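Local structure of xylose isomerase-like TIM barrel domain-containing protein (Parabacteroides distasonis, 4KW2) at residues A118-V123 against E143-N148; Y50-F55 against F95-Y100; V174-G179 against G197-A202; E105-F110 against L130-S135. The protein is of unknown function but adopts the closed eight-stranded barrel of the xylose isomerase-like family and may be a sugar isomerase or a related enzyme. One frame throughout, in Å; residues are numbered along the deposited sequence. Where two conformers were deposited one is given.

Contact 1. Residues A118-V123 against E143-N148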
# COMPACT_ATOMS: atom_id res chain seq x y z
N ALA A 118 4.73 -25.62 -17.46
CA ALA A 118 3.70 -25.03 -16.63
C ALA A 118 2.34 -25.61 -17.03
O ALA A 118 2.14 -25.99 -18.19
CB ALA A 118 3.69 -23.52 -16.77
N HIS A 119 1.43 -25.69 -16.07
CA HIS A 119 0.06 -26.14 -16.32
C HIS A 119 -0.93 -24.97 -16.29
O HIS A 119 -2.05 -25.11 -16.77
CB HIS A 119 -0.36 -27.21 -15.31
CG HIS A 119 0.35 -28.52 -15.49
ND1 HIS A 119 0.33 -29.22 -16.67
CD2 HIS A 119 1.10 -29.25 -14.63
CE1 HIS A 119 1.03 -30.33 -16.54
NE2 HIS A 119 1.51 -30.37 -15.31
N ILE A 120 -0.51 -23.83 -15.75
CA ILE A 120 -1.38 -22.67 -15.63
C ILE A 120 -0.62 -21.41 -15.98
O ILE A 120 0.58 -21.31 -15.75
CB ILE A 120 -1.92 -22.49 -14.18
CG1 ILE A 120 -2.44 -23.82 -13.62
CG2 ILE A 120 -3.01 -21.43 -14.15
CD1 ILE A 120 -2.89 -23.75 -12.18
N VAL A 121 -1.32 -20.43 -16.55
CA VAL A 121 -0.78 -19.09 -16.65
C VAL A 121 -1.83 -18.13 -16.09
O VAL A 121 -3.02 -18.31 -16.32
CB VAL A 121 -0.39 -18.70 -18.10
CG1 VAL A 121 0.73 -19.59 -18.60
CG2 VAL A 121 -1.58 -18.78 -19.05
N THR A 122 -1.37 -17.14 -15.32
CA THR A 122 -2.24 -16.08 -14.84
C THR A 122 -2.05 -14.87 -15.73
O THR A 122 -0.92 -14.52 -16.09
CB THR A 122 -1.96 -15.73 -13.37
OG1 THR A 122 -0.56 -15.50 -13.19
CG2 THR A 122 -2.38 -16.86 -12.46
N VAL A 123 -3.17 -14.25 -16.10
CA VAL A 123 -3.20 -13.24 -17.15
C VAL A 123 -4.20 -12.13 -16.86
O VAL A 123 -5.21 -12.35 -16.19
CB VAL A 123 -3.54 -13.87 -18.53
CG1 VAL A 123 -2.58 -15.00 -18.85
CG2 VAL A 123 -4.98 -14.37 -18.56
N GLU A 143 -3.99 -24.16 -19.00
CA GLU A 143 -5.07 -23.52 -18.26
C GLU A 143 -4.77 -22.04 -18.09
O GLU A 143 -3.61 -21.63 -18.00
CB GLU A 143 -5.29 -24.20 -16.92
CG GLU A 143 -5.82 -25.62 -17.07
CD GLU A 143 -6.25 -26.21 -15.75
OE1 GLU A 143 -5.44 -26.22 -14.79
OE2 GLU A 143 -7.40 -26.69 -15.67
N VAL A 144 -5.82 -21.24 -18.05
CA VAL A 144 -5.71 -19.79 -18.01
C VAL A 144 -6.54 -19.26 -16.84
O VAL A 144 -7.74 -19.53 -16.76
CB VAL A 144 -6.19 -19.15 -19.33
CG1 VAL A 144 -6.01 -17.64 -19.30
CG2 VAL A 144 -5.45 -19.76 -20.51
N ALA A 145 -5.89 -18.53 -15.94
CA ALA A 145 -6.58 -17.90 -14.82
C ALA A 145 -6.57 -16.39 -15.05
O ALA A 145 -5.53 -15.74 -14.96
CB ALA A 145 -5.90 -18.25 -13.51
N ILE A 146 -7.75 -15.85 -15.35
CA ILE A 146 -7.90 -14.45 -15.69
C ILE A 146 -8.03 -13.60 -14.43
O ILE A 146 -8.84 -13.89 -13.55
CB ILE A 146 -9.11 -14.23 -16.63
CG1 ILE A 146 -8.84 -14.91 -17.98
CG2 ILE A 146 -9.39 -12.75 -16.84
CD1 ILE A 146 -10.08 -15.15 -18.81
N HIS A 147 -7.21 -12.56 -14.36
CA HIS A 147 -7.18 -11.62 -13.26
C HIS A 147 -7.71 -10.30 -13.83
O HIS A 147 -7.09 -9.71 -14.72
CB HIS A 147 -5.73 -11.47 -12.80
CG HIS A 147 -5.55 -10.76 -11.50
ND1 HIS A 147 -6.08 -9.51 -11.24
CD2 HIS A 147 -4.85 -11.11 -10.39
CE1 HIS A 147 -5.74 -9.13 -10.02
NE2 HIS A 147 -4.99 -10.08 -9.48
N ASN A 148 -8.86 -9.84 -13.35
CA ASN A 148 -9.40 -8.53 -13.78
C ASN A 148 -8.64 -7.37 -13.12
O ASN A 148 -7.92 -7.58 -12.14
CB ASN A 148 -10.91 -8.45 -13.53
CG ASN A 148 -11.27 -8.16 -12.08
OD1 ASN A 148 -12.19 -7.38 -11.81
ND2 ASN A 148 -10.57 -8.79 -11.14
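Ile120-Val123 and Glu143-Ile146 run side by side as parallel strands, their axes 4.7 Å apart at the closest and inclined by 25°, with five backbone hydrogen bonds alternating between them from His119 to His147. The middle one, from Ala145 N to Val121 O, is close to straight at 175°, and the last and shortest joins His147 N to Val123 O over 2.7 Å.

Side chains leave the pair on two faces. Val121, Val123, Val144 and Ile146 share one. There CG2 of Val123, placed between its own N and carbonyl carbon (chi1 -55°), meets Val144 CG1 at 3.5 Å, the two side chains crossing at about a right angle, and also lies 3.9 Å from Ile146 CG1. Helix 103-116 covers this face through Trp106, Phe109 and Phe110.

On the other face Ile120, Thr122, Glu143 and Ala145 look into the barrel. The methyl CG2 of Thr122 rests on Ala145 CB at 3.9 Å, while its hydroxyl bonds to Glu52. Glu143 begins beside the backbone just ahead of the neighbouring strand, its CB 3.4 Å from His119 O, and its OE1 passes 4.0 Å from Ile120 CG1; OE2 forms a salt bridge with Lys200.

Strand 120-123, helix 130-140 and strand 143-146 make a beta-alpha-beta unit, such as the successive beta-alpha repeats of a TIM barrel form.

Contact 2. Residues Y50-F55 against F95-Y100; sequences YAEAFF and FGVASY
Strand 50-53 and the 95-98 part of strand 91-98 run parallel at 29° to each other; within these segments a single bridge, Ala53 with Phe95, and one backbone hydrogen bond, Gly96 N to Ala53 O at 3.2 Å, join them. The donor stands above the carbonyl plane, 37° out of it. Beyond this point the chains part, and a cis peptide bond precedes Val97. The backbone angles of Gly96 would press a side chain against the preceding carbonyl oxygen, so the position suits glycine.

Aromatic groups fill one side. Phe95 turns its ring beside the methyl of Ala53, with CD1 3.7 Å from Ala53 CB, and the Ala53 carbonyl oxygen lies at the ring edge. Phe55 swings back to the same ring: Phe95 CD1 approaches its edge, in plane, 3.9 Å from Phe55 CE1, and the side chains cross at about a right angle. Tyr100 OH reaches Phe55 CE2 at 3.5 Å and bonds to Trp216 of the second subunit, whose indole stacks on Phe55.

Glu52 goes the other way. With CG anti to the backbone N (chi1 173°) and an extended chain, it carries OE2 to 4.0 Å from Gly96 O, without bonding to it. Its buried carboxylate is held instead by three hydrogen-bonding partners, Ser240, Thr122 and His203, while on the other side the aromatic cluster takes in Trp216 of the second subunit.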
# COMPACT_ATOMS: atom_id res chain seq x y z
N TYR A 50 5.46 -25.81 -5.32
CA TYR A 50 4.92 -25.15 -6.52
C TYR A 50 5.33 -23.68 -6.57
O TYR A 50 5.55 -23.06 -5.53
CB TYR A 50 3.40 -25.25 -6.55
CG TYR A 50 2.87 -26.66 -6.57
CD1 TYR A 50 2.74 -27.36 -7.77
CD2 TYR A 50 2.51 -27.31 -5.39
CE1 TYR A 50 2.27 -28.66 -7.79
CE2 TYR A 50 2.03 -28.61 -5.40
CZ TYR A 50 1.91 -29.28 -6.60
OH TYR A 50 1.44 -30.56 -6.64
N ALA A 51 5.41 -23.12 -7.77
CA ALA A 51 5.76 -21.71 -7.93
C ALA A 51 4.99 -21.04 -9.06
O ALA A 51 4.71 -21.66 -10.08
CB ALA A 51 7.25 -21.57 -8.15
N GLU A 52 4.60 -19.79 -8.84
CA GLU A 52 4.07 -18.91 -9.88
C GLU A 52 5.13 -17.83 -10.12
O GLU A 52 5.32 -16.95 -9.28
CB GLU A 52 2.75 -18.28 -9.46
CG GLU A 52 2.23 -17.23 -10.43
CD GLU A 52 0.86 -16.68 -10.06
OE1 GLU A 52 0.23 -17.22 -9.12
OE2 GLU A 52 0.41 -15.70 -10.70
N ALA A 53 5.81 -17.91 -11.26
CA ALA A 53 6.96 -17.05 -11.50
C ALA A 53 6.64 -15.85 -12.38
O ALA A 53 5.95 -15.96 -13.41
CB ALA A 53 8.10 -17.86 -12.09
N PHE A 54 7.14 -14.69 -11.96
CA PHE A 54 7.04 -13.46 -12.72
C PHE A 54 8.30 -13.29 -13.57
O PHE A 54 9.41 -13.68 -13.16
CB PHE A 54 6.86 -12.25 -11.79
CG PHE A 54 8.13 -11.82 -11.10
CD1 PHE A 54 8.56 -12.46 -9.94
CD2 PHE A 54 8.91 -10.82 -11.63
CE1 PHE A 54 9.75 -12.09 -9.32
CE2 PHE A 54 10.10 -10.44 -11.02
CZ PHE A 54 10.51 -11.07 -9.86
N PHE A 55 8.14 -12.68 -14.74
CA PHE A 55 9.23 -12.49 -15.69
C PHE A 55 10.15 -11.33 -15.32
O PHE A 55 9.77 -10.42 -14.57
CB PHE A 55 8.66 -12.23 -17.09
CG PHE A 55 8.24 -13.47 -17.84
CD1 PHE A 55 8.06 -14.69 -17.21
CD2 PHE A 55 7.98 -13.39 -19.20
CE1 PHE A 55 7.67 -15.81 -17.92
CE2 PHE A 55 7.59 -14.50 -19.92
CZ PHE A 55 7.42 -15.71 -19.28
N PHE A 95 3.03 -19.34 -14.60
CA PHE A 95 3.70 -18.09 -14.88
C PHE A 95 2.64 -17.00 -14.97
O PHE A 95 1.54 -17.23 -15.45
CB PHE A 95 4.47 -18.17 -16.19
CG PHE A 95 5.65 -19.09 -16.13
CD1 PHE A 95 6.82 -18.69 -15.51
CD2 PHE A 95 5.59 -20.37 -16.67
CE1 PHE A 95 7.91 -19.54 -15.44
CE2 PHE A 95 6.67 -21.22 -16.59
CZ PHE A 95 7.84 -20.80 -15.98
N GLY A 96 3.00 -15.81 -14.51
CA GLY A 96 2.11 -14.66 -14.57
C GLY A 96 2.51 -13.66 -13.51
O GLY A 96 3.39 -13.97 -12.70
N VAL A 97 1.87 -12.49 -13.47
CA VAL A 97 0.71 -12.18 -14.31
C VAL A 97 1.11 -11.48 -15.62
O VAL A 97 1.76 -10.43 -15.61
CB VAL A 97 -0.31 -11.29 -13.56
CG1 VAL A 97 -1.55 -11.05 -14.40
CG2 VAL A 97 -0.68 -11.93 -12.22
N ALA A 98 0.70 -12.06 -16.74
CA ALA A 98 1.01 -11.49 -18.04
C ALA A 98 -0.15 -10.62 -18.52
O ALA A 98 -1.32 -11.01 -18.43
CB ALA A 98 1.31 -12.59 -19.04
N SER A 99 0.18 -9.44 -19.02
CA SER A 99 -0.81 -8.47 -19.48
C SER A 99 -0.32 -7.86 -20.79
O SER A 99 -0.20 -6.64 -20.92
CB SER A 99 -1.02 -7.40 -18.41
OG SER A 99 -2.12 -6.55 -18.73
N TYR A 100 -0.04 -8.73 -21.76
CA TYR A 100 0.55 -8.32 -23.03
C TYR A 100 -0.43 -7.61 -23.94
O TYR A 100 -1.65 -7.78 -23.84
CB TYR A 100 1.10 -9.53 -23.78
CG TYR A 100 2.28 -10.20 -23.14
CD1 TYR A 100 3.52 -9.57 -23.10
CD2 TYR A 100 2.17 -11.47 -22.60
CE1 TYR A 100 4.62 -10.20 -22.53
CE2 TYR A 100 3.27 -12.10 -22.03
CZ TYR A 100 4.48 -11.46 -22.00
OH TYR A 100 5.57 -12.08 -21.44

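Contact 3. Residues V174-G179 against G197-A202; sequences VCADIG and GRIKVA. With SO4 (sulfate ion), chain E.
Ile199 curls back on Val174 because its CG1 lies beside the backbone N (chi1 -53°) and its next torsion turns the same way (chi2 -62°), setting CD1 3.9 Å from Val174 CB; the two side chains meet at a slant. CG2 of Ile199 points instead to Ala176 CB, 4.1 Å away. On the reverse face Cys175 SG and Val201 CG1 are both anti to their own backbone N, and SG rests on Val201 CG1 at 3.9 Å.

Beneath these contacts two neighbouring parallel strands of the TIM barrel, 172-178 and 199-204, are interrupted by a beta bulge, the register slipping by one residue between Val174 and Cys175. Val174 O accepts from both residues that follow Ile199: Lys200 N at 3.1 Å, in the carbonyl plane, and Val201 N only weakly. Pairing recovers at once: Ala176 N donates to Val201 O over 2.7 Å.

Arg198 gives its carbonyl to Val174 N and sends its extended side chain away from the strands. The sulfate, probably from the crystallisation liquor, lies at the guanidinium edge in plane, with NH2 3.2 Å from O4 and a weaker reach to O2. NH1 bonds to the carbonyls of Met172 and Ser169, and NH2 also to Arg168 O. A leucine at Arg198 would probably leave those three carbonyls without these donors and the sulfate without a cationic partner. Lys200 NZ, farther along, bonds to Pro170 O.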
# COMPACT_ATOMS: atom_id res chain seq x y z
N VAL A 174 -10.49 -18.35 -13.71
CA VAL A 174 -10.33 -17.12 -12.95
C VAL A 174 -9.20 -17.20 -11.93
O VAL A 174 -9.08 -18.18 -11.20
CB VAL A 174 -11.64 -16.76 -12.23
CG1 VAL A 174 -11.50 -15.49 -11.40
CG2 VAL A 174 -12.76 -16.61 -13.24
N CYS A 175 -8.38 -16.15 -11.89
CA CYS A 175 -7.42 -15.94 -10.81
C CYS A 175 -8.07 -15.01 -9.80
O CYS A 175 -8.22 -13.82 -10.06
CB CYS A 175 -6.13 -15.30 -11.34
SG CYS A 175 -4.87 -14.99 -10.08
N ALA A 176 -8.48 -15.57 -8.67
CA ALA A 176 -9.21 -14.81 -7.65
C ALA A 176 -8.26 -14.22 -6.62
O ALA A 176 -7.42 -14.92 -6.07
CB ALA A 176 -10.22 -15.71 -6.96
N ASP A 177 -8.42 -12.92 -6.35
CA ASP A 177 -7.65 -12.25 -5.31
C ASP A 177 -8.37 -12.39 -3.98
O ASP A 177 -9.54 -12.03 -3.86
CB ASP A 177 -7.46 -10.77 -5.63
CG ASP A 177 -6.32 -10.53 -6.60
OD1 ASP A 177 -5.81 -11.50 -7.21
OD2 ASP A 177 -5.93 -9.36 -6.75
N ILE A 178 -7.67 -12.92 -2.98
CA ILE A 178 -8.17 -12.95 -1.62
C ILE A 178 -7.66 -11.68 -0.98
O ILE A 178 -6.46 -11.55 -0.73
CB ILE A 178 -7.68 -14.18 -0.85
CG1 ILE A 178 -7.99 -15.47 -1.62
CG2 ILE A 178 -8.28 -14.21 0.55
CD1 ILE A 178 -9.42 -15.58 -2.10
N GLY A 179 -8.57 -10.73 -0.75
CA GLY A 179 -8.21 -9.40 -0.29
C GLY A 179 -7.75 -9.38 1.15
O GLY A 179 -6.65 -9.85 1.46
N GLY A 197 -15.67 -23.42 -9.64
CA GLY A 197 -15.43 -24.52 -10.58
C GLY A 197 -14.58 -24.02 -11.73
O GLY A 197 -13.81 -24.78 -12.32
N ARG A 198 -14.73 -22.74 -12.05
CA ARG A 198 -13.81 -22.03 -12.95
C ARG A 198 -12.70 -21.29 -12.19
O ARG A 198 -11.82 -20.69 -12.81
CB ARG A 198 -14.57 -21.05 -13.85
CG ARG A 198 -15.18 -21.67 -15.10
CD ARG A 198 -15.46 -20.58 -16.13
NE ARG A 198 -16.33 -21.03 -17.21
CZ ARG A 198 -15.94 -21.53 -18.38
NH1 ARG A 198 -14.65 -21.68 -18.68
NH2 ARG A 198 -16.85 -21.90 -19.27
N ILE A 199 -12.74 -21.31 -10.85
CA ILE A 199 -11.70 -20.67 -10.04
C ILE A 199 -10.48 -21.57 -10.01
O ILE A 199 -10.49 -22.60 -9.34
CB ILE A 199 -12.15 -20.41 -8.58
CG1 ILE A 199 -13.48 -19.65 -8.52
CG2 ILE A 199 -11.06 -19.64 -7.83
CD1 ILE A 199 -13.44 -18.27 -9.15
N LYS A 200 -9.43 -21.18 -10.72
CA LYS A 200 -8.24 -22.02 -10.85
C LYS A 200 -7.09 -21.61 -9.93
O LYS A 200 -6.30 -22.45 -9.53
CB LYS A 200 -7.76 -22.04 -12.31
CG LYS A 200 -8.76 -22.70 -13.24
CD LYS A 200 -8.18 -22.90 -14.63
CE LYS A 200 -9.25 -23.38 -15.60
NZ LYS A 200 -9.86 -24.68 -15.20
N VAL A 201 -7.00 -20.32 -9.61
CA VAL A 201 -5.92 -19.80 -8.78
C VAL A 201 -6.46 -18.79 -7.78
O VAL A 201 -7.30 -17.96 -8.11
CB VAL A 201 -4.82 -19.12 -9.65
CG1 VAL A 201 -3.71 -18.53 -8.78
CG2 VAL A 201 -4.24 -20.12 -10.64
N ALA A 202 -5.99 -18.87 -6.54
CA ALA A 202 -6.29 -17.87 -5.52
C ALA A 202 -4.99 -17.18 -5.11
O ALA A 202 -4.08 -17.82 -4.62
CB ALA A 202 -6.95 -18.53 -4.32
S SO4 E . -20.61 -22.11 -18.87
O1 SO4 E . -21.52 -23.08 -18.22
O2 SO4 E . -19.82 -22.81 -19.91
O3 SO4 E . -21.40 -21.03 -19.48
O4 SO4 E . -19.70 -21.53 -17.85

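Contact 4. Residues E105-F110 against L130-S135; sequences EWDKFF and LDYIES
Trp106 and Ile133 bring together two of the outer helices of the TIM barrel, 103-116 and 130-140, which run nearly alongside each other at 28°. The segment axes stay 10.4 Å apart, so side chains alone bridge the gap.

The central interaction is a CH-pi contact. CD1 of Ile133 sits over one face of the Trp106 indole, 4.0 Å from the centroid of the six-membered ring and 15° off its normal. Ile133 gets there by setting CG1 beside its backbone N (chi1 -72°) and extending the chain beyond it, which leaves CG2, anti to the backbone N, to meet Phe110.

Apolar contacts surround this core. CG2 of Ile133 lies 3.9 Å from CZ of Phe110, the two side chains crossing at about a right angle; one isoleucine therefore serves two aromatic rings with two different methyls. An alanine in place of Ile133 would remove both methyls and would probably open a gap between the helices, with the indole face and the tip of Phe110 losing their cover from this side. Trp106 also meets Tyr100 edge-to-face, and strand 120-123 backs the helix.

At the partly exposed edge of the contact, Tyr132 lies with its edge to the Trp106 side chain, CE2 being 4.2 Å from Trp106 CB, and its ring reaches across to the first helix, where the phenol oxygen OH stops 4.0 Å from Asp107 CB.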
# COMPACT_ATOMS: atom_id res chain seq x y z
N GLU A 105 3.37 -11.59 -28.59
CA GLU A 105 3.76 -11.76 -27.19
C GLU A 105 2.99 -12.90 -26.52
O GLU A 105 3.58 -13.75 -25.85
CB GLU A 105 3.56 -10.46 -26.41
CG GLU A 105 4.54 -9.36 -26.80
CD GLU A 105 4.11 -7.97 -26.37
OE1 GLU A 105 2.92 -7.79 -26.01
OE2 GLU A 105 4.96 -7.05 -26.39
N TRP A 106 1.67 -12.92 -26.70
CA TRP A 106 0.86 -13.98 -26.11
C TRP A 106 1.34 -15.33 -26.62
O TRP A 106 1.57 -16.24 -25.82
CB TRP A 106 -0.63 -13.79 -26.43
CG TRP A 106 -1.27 -12.70 -25.64
CD1 TRP A 106 -1.84 -11.56 -26.12
CD2 TRP A 106 -1.41 -12.65 -24.21
NE1 TRP A 106 -2.32 -10.80 -25.09
CE2 TRP A 106 -2.07 -11.45 -23.90
CE3 TRP A 106 -1.04 -13.50 -23.17
CZ2 TRP A 106 -2.38 -11.07 -22.60
CZ3 TRP A 106 -1.35 -13.13 -21.87
CH2 TRP A 106 -2.01 -11.93 -21.60
N ASP A 107 1.50 -15.44 -27.93
CA ASP A 107 1.94 -16.68 -28.55
C ASP A 107 3.26 -17.17 -27.95
O ASP A 107 3.36 -18.33 -27.55
CB ASP A 107 2.10 -16.50 -30.07
CG ASP A 107 2.36 -17.80 -30.79
OD1 ASP A 107 1.50 -18.71 -30.71
OD2 ASP A 107 3.42 -17.92 -31.43
N LYS A 108 4.24 -16.28 -27.88
CA LYS A 108 5.55 -16.62 -27.31
C LYS A 108 5.47 -17.02 -25.83
O LYS A 108 6.17 -17.92 -25.38
CB LYS A 108 6.52 -15.45 -27.47
CG LYS A 108 6.97 -15.19 -28.90
CD LYS A 108 7.73 -13.86 -28.97
CE LYS A 108 8.09 -13.47 -30.40
NZ LYS A 108 9.38 -14.05 -30.84
N PHE A 109 4.61 -16.33 -25.08
CA PHE A 109 4.40 -16.60 -23.66
C PHE A 109 3.81 -18.00 -23.41
O PHE A 109 4.31 -18.75 -22.56
CB PHE A 109 3.50 -15.51 -23.07
CG PHE A 109 3.08 -15.75 -21.65
CD1 PHE A 109 3.98 -15.63 -20.60
CD2 PHE A 109 1.75 -16.04 -21.35
CE1 PHE A 109 3.57 -15.84 -19.29
CE2 PHE A 109 1.34 -16.24 -20.05
CZ PHE A 109 2.25 -16.14 -19.01
N PHE A 110 2.76 -18.35 -24.16
CA PHE A 110 2.15 -19.67 -24.06
C PHE A 110 3.08 -20.79 -24.52
O PHE A 110 3.10 -21.87 -23.93
CB PHE A 110 0.85 -19.74 -24.87
CG PHE A 110 -0.37 -19.29 -24.11
CD1 PHE A 110 -0.63 -17.94 -23.94
CD2 PHE A 110 -1.25 -20.21 -23.58
CE1 PHE A 110 -1.74 -17.52 -23.24
CE2 PHE A 110 -2.37 -19.80 -22.89
CZ PHE A 110 -2.62 -18.45 -22.71
N LEU A 130 -9.54 -12.23 -25.44
CA LEU A 130 -9.94 -13.53 -24.89
C LEU A 130 -10.06 -14.64 -25.94
O LEU A 130 -9.61 -15.77 -25.70
CB LEU A 130 -11.25 -13.40 -24.10
CG LEU A 130 -11.17 -12.55 -22.83
CD1 LEU A 130 -12.52 -12.52 -22.13
CD2 LEU A 130 -10.10 -13.08 -21.88
N ASP A 131 -10.66 -14.31 -27.08
CA ASP A 131 -10.79 -15.26 -28.18
C ASP A 131 -9.43 -15.83 -28.58
O ASP A 131 -9.25 -17.05 -28.65
CB ASP A 131 -11.47 -14.62 -29.39
CG ASP A 131 -12.99 -14.65 -29.30
OD1 ASP A 131 -13.53 -14.75 -28.19
OD2 ASP A 131 -13.64 -14.56 -30.36
N TYR A 132 -8.47 -14.93 -28.83
CA TYR A 132 -7.13 -15.34 -29.24
C TYR A 132 -6.44 -16.14 -28.14
O TYR A 132 -5.79 -17.17 -28.41
CB TYR A 132 -6.28 -14.13 -29.61
CG TYR A 132 -4.95 -14.51 -30.23
CD1 TYR A 132 -4.89 -15.08 -31.50
CD2 TYR A 132 -3.76 -14.32 -29.54
CE1 TYR A 132 -3.68 -15.44 -32.07
CE2 TYR A 132 -2.55 -14.67 -30.10
CZ TYR A 132 -2.51 -15.23 -31.36
OH TYR A 132 -1.30 -15.58 -31.91
N ILE A 133 -6.57 -15.68 -26.90
CA ILE A 133 -5.98 -16.35 -25.75
C ILE A 133 -6.57 -17.75 -25.56
O ILE A 133 -5.85 -18.69 -25.23
CB ILE A 133 -6.15 -15.50 -24.46
CG1 ILE A 133 -5.21 -14.29 -24.53
CG2 ILE A 133 -5.87 -16.32 -23.21
CD1 ILE A 133 -5.53 -13.21 -23.51
N GLU A 134 -7.88 -17.90 -25.79
CA GLU A 134 -8.52 -19.21 -25.68
C GLU A 134 -7.95 -20.19 -26.71
O GLU A 134 -7.75 -21.36 -26.40
CB GLU A 134 -10.04 -19.10 -25.82
CG GLU A 134 -10.78 -20.40 -25.51
CD GLU A 134 -12.30 -20.26 -25.56
OE1 GLU A 134 -12.80 -19.22 -26.03
OE2 GLU A 134 -12.99 -21.20 -25.12
N SER A 135 -7.68 -19.70 -27.93
CA SER A 135 -7.11 -20.54 -28.99
C SER A 135 -5.75 -21.07 -28.58
O SER A 135 -5.41 -22.22 -28.87
CB SER A 135 -6.98 -19.74 -30.29
OG SER A 135 -8.15 -18.99 -30.54

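How the contacts relate
All four contacts belong to one closed, parallel eight-stranded barrel. Contacts 2, 1 and 3 follow one another along the chain and round the sheet: strand 91-98 of contact 2 neighbours strand 120-123 of contact 1, and strand 143-146 neighbours strand 172-178 of contact 3. Contact 1 lies about 8 Å from contact 2 and 10 Å from contact 3, centre to centre. Contact 4 is in the outer helical layer, about 11 Å from contact 1, whose segments alternate with its own along the chain, as successive beta-alpha units require. Contacts 3 and 4, about 20 Å apart between centres, do not touch. Contacts 2 and 4 reach the second subunit, tying barrel and helical layer to it.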